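Local atomic coordinates of truncated hemoglobin from geobacillus stearothermophilus (PDB entry 2BKM), a protein that binds heme and oxygen as a truncated globin and probably serves in oxygen transport or storage. Residues P60-T63 with A64-H68. Numbering follows the deposited sequence.
Sequences PLYT and AEHGH. With HEM (protoporphyrin IX containing Fe), chain D.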
loop_
_atom_site.group_PDB
_atom_site.type_symbol
_atom_site.label_atom_id
_atom_site.label_comp_id
_atom_site.label_asym_id
_atom_site.label_seq_id
_atom_site.Cartn_x
_atom_site.Cartn_y
_atom_site.Cartn_z
ATOM N N PRO A 60 13.356 7.364 -6.149
ATOM C CA PRO A 60 13.112 7.511 -4.703
ATOM C C PRO A 60 12.261 8.736 -4.402
ATOM O O PRO A 60 12.664 9.659 -3.682
ATOM C CB PRO A 60 14.524 7.634 -4.120
ATOM C CG PRO A 60 15.293 8.297 -5.281
ATOM C CD PRO A 60 14.737 7.765 -6.532
ATOM N N LEU A 61 11.036 8.729 -4.913
ATOM C CA LEU A 61 10.172 9.892 -4.858
ATOM C C LEU A 61 9.716 10.253 -3.466
ATOM O O LEU A 61 9.492 11.425 -3.137
ATOM C CB LEU A 61 8.948 9.642 -5.712
ATOM C CG LEU A 61 9.200 9.406 -7.198
ATOM C CD1 LEU A 61 7.860 9.325 -7.909
ATOM C CD2 LEU A 61 10.060 10.513 -7.791
ATOM N N TYR A 62 9.494 9.237 -2.654
ATOM C CA TYR A 62 8.979 9.477 -1.341
ATOM C C TYR A 62 10.036 10.130 -0.451
ATOM O O TYR A 62 9.760 11.141 0.187
ATOM C CB TYR A 62 8.464 8.154 -0.721
ATOM C CG TYR A 62 7.924 8.360 0.680
ATOM C CD1 TYR A 62 6.571 8.615 0.906
ATOM C CD2 TYR A 62 8.799 8.378 1.784
ATOM C CE1 TYR A 62 6.087 8.831 2.198
ATOM C CE2 TYR A 62 8.310 8.597 3.080
ATOM C CZ TYR A 62 6.976 8.812 3.276
ATOM O OH TYR A 62 6.545 9.054 4.551
ATOM N N THR A 63 11.235 9.561 -0.449
ATOM C CA THR A 63 12.305 10.114 0.386
ATOM C C THR A 63 12.554 11.571 0.009
ATOM O O THR A 63 12.715 12.425 0.888
ATOM C CB THR A 63 13.544 9.288 0.273
ATOM O OG1 THR A 63 13.309 8.036 0.939
ATOM C CG2 THR A 63 14.715 9.979 0.985
ATOM N N ALA A 64 12.540 11.842 -1.286
ATOM C CA ALA A 64 12.849 13.188 -1.795
ATOM C C ALA A 64 11.930 14.211 -1.170
ATOM O O ALA A 64 12.341 15.314 -0.840
ATOM C CB ALA A 64 12.741 13.231 -3.311
ATOM N N GLU A 65 10.667 13.860 -0.992
ATOM C CA GLU A 65 9.740 14.818 -0.442
ATOM C C GLU A 65 9.513 14.699 1.049
ATOM O O GLU A 65 9.211 15.706 1.702
ATOM C CB GLU A 65 8.412 14.768 -1.209
ATOM C CG GLU A 65 7.450 15.873 -0.822
ATOM C CD GLU A 65 6.128 15.806 -1.583
ATOM O OE1 GLU A 65 6.122 15.383 -2.756
ATOM O OE2 GLU A 65 5.107 16.220 -0.991
ATOM N N HIS A 66 9.580 13.492 1.606
ATOM C CA HIS A 66 9.159 13.295 2.984
ATOM C C HIS A 66 10.240 12.732 3.897
ATOM O O HIS A 66 9.995 12.582 5.089
ATOM C CB HIS A 66 7.948 12.349 3.020
ATOM C CG HIS A 66 6.891 12.719 2.038
ATOM N ND1 HIS A 66 6.026 13.773 2.237
ATOM C CD2 HIS A 66 6.588 12.212 0.819
ATOM C CE1 HIS A 66 5.220 13.883 1.197
ATOM N NE2 HIS A 66 5.552 12.954 0.316
ATOM N N GLY A 67 11.396 12.391 3.344
ATOM C CA GLY A 67 12.423 11.772 4.154
ATOM C C GLY A 67 12.260 10.265 4.199
ATOM O O GLY A 67 11.395 9.691 3.521
ATOM N N HIS A 68 13.098 9.606 4.973
ATOM C CA HIS A 68 13.052 8.137 5.016
ATOM C C HIS A 68 11.646 7.656 5.378
ATOM O O HIS A 68 10.956 8.274 6.181
ATOM C CB HIS A 68 14.098 7.594 5.982
ATOM C CG HIS A 68 15.508 7.694 5.459
ATOM N ND1 HIS A 68 15.802 7.911 4.128
ATOM C CD2 HIS A 68 16.703 7.579 6.091
ATOM C CE1 HIS A 68 17.114 7.950 3.967
ATOM N NE2 HIS A 68 17.684 7.747 5.144
HETATM C CHA HEM D . 0.187 6.376 6.199
HETATM C CHB HEM D . -2.895 3.082 7.878
HETATM C CHC HEM D . -0.104 -0.369 5.928
HETATM C CHD HEM D . 2.285 2.983 3.457
HETATM C C1A HEM D . -0.888 5.754 6.768
HETATM C C2A HEM D . -1.933 6.462 7.475
HETATM C C3A HEM D . -2.784 5.548 7.938
HETATM C C4A HEM D . -2.297 4.251 7.546
HETATM C CMA HEM D . -4.069 5.825 8.740
HETATM C CAA HEM D . -2.038 7.990 7.620
HETATM C CBA HEM D . -2.399 8.593 6.275
HETATM C CGA HEM D . -2.186 10.093 6.208
HETATM O O1A HEM D . -1.868 10.763 7.245
HETATM O O2A HEM D . -2.297 10.652 5.086
HETATM C C1B HEM D . -2.369 1.871 7.531
HETATM C C2B HEM D . -2.886 0.587 7.958
HETATM C C3B HEM D . -2.095 -0.349 7.444
HETATM C C4B HEM D . -1.054 0.264 6.654
HETATM C CMB HEM D . -4.144 0.352 8.821
HETATM C CAB HEM D . -2.278 -1.846 7.631
HETATM C CBB HEM D . -1.247 -2.699 7.673
HETATM C C1C HEM D . 0.735 0.230 5.013
HETATM C C2C HEM D . 1.533 -0.455 4.025
HETATM C C3C HEM D . 2.184 0.514 3.367
HETATM C C4C HEM D . 1.803 1.795 3.907
HETATM C CMC HEM D . 1.609 -1.993 3.789
HETATM C CAC HEM D . 3.144 0.401 2.172
HETATM C CBC HEM D . 3.620 -0.730 1.673
HETATM C C1D HEM D . 1.963 4.187 4.000
HETATM C C2D HEM D . 2.606 5.423 3.631
HETATM C C3D HEM D . 1.967 6.455 4.488
HETATM C C4D HEM D . 1.027 5.751 5.324
HETATM C CMD HEM D . 3.683 5.620 2.554
HETATM C CAD HEM D . 2.278 7.939 4.491
HETATM C CBD HEM D . 3.261 8.247 5.628
HETATM C CGD HEM D . 3.407 9.750 5.669
HETATM O O1D HEM D . 2.518 10.461 6.245
HETATM O O2D HEM D . 4.396 10.225 5.047
HETATM N NA HEM D . -1.148 4.402 6.841
HETATM N NB HEM D . -1.260 1.618 6.750
HETATM N NC HEM D . 0.901 1.589 4.900
HETATM N ND HEM D . 1.034 4.425 4.995
HETATM FE FE HEM D . -0.101 3.009 5.884
#
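Pro60 meets Ala64 at the start of the short helix 61-66: Pro60, in the N-cap position, offers its O to Ala64 N at 3.2 Å, the first i to i+4 bond of the helix. One residue on, Leu61 O receives a weak, long bond from Glu65 N, while its side chain lies against Gln50 and Thr53 of helix 42-55. Tyr62 O accepts His66 N at 2.8 Å and a weak bond from Glu65 N. With CG anti to the backbone N (chi1 179°), the phenol ring of Tyr62 slants toward the C-terminal end of the helix, where His66 leans over one face. His66 CB makes a CH-pi contact 3.9 Å from the ring centroid, and CD2 of the imidazole sits 3.6 Å from Tyr62 CD1, nearer the rim; the two ring planes are inclined at 40°. The imidazole NE2 is hydrogen-bonded to Gln50 OE1. Beyond the helix, the Tyr62 hydroxyl donates to the heme propionate oxygen O2D in a very short bond of 2.5 Å. In this truncated globin the short helix thus lends a tyrosine to the heme pocket, and the heme is also hydrogen-bonded by Thr44 OG1 and Lys47 NZ. Thr63 closes the turn: its O accepts Gly67 N at 2.8 Å, and its CA-H points almost straight at Gly67 O. Gly67, with positive phi, breaks the helix here and turns the chain back beside Thr63. Thr63 OG1 bonds to Gln54, while its methyl CG2 rests against His68 ND1 at 3.9 Å.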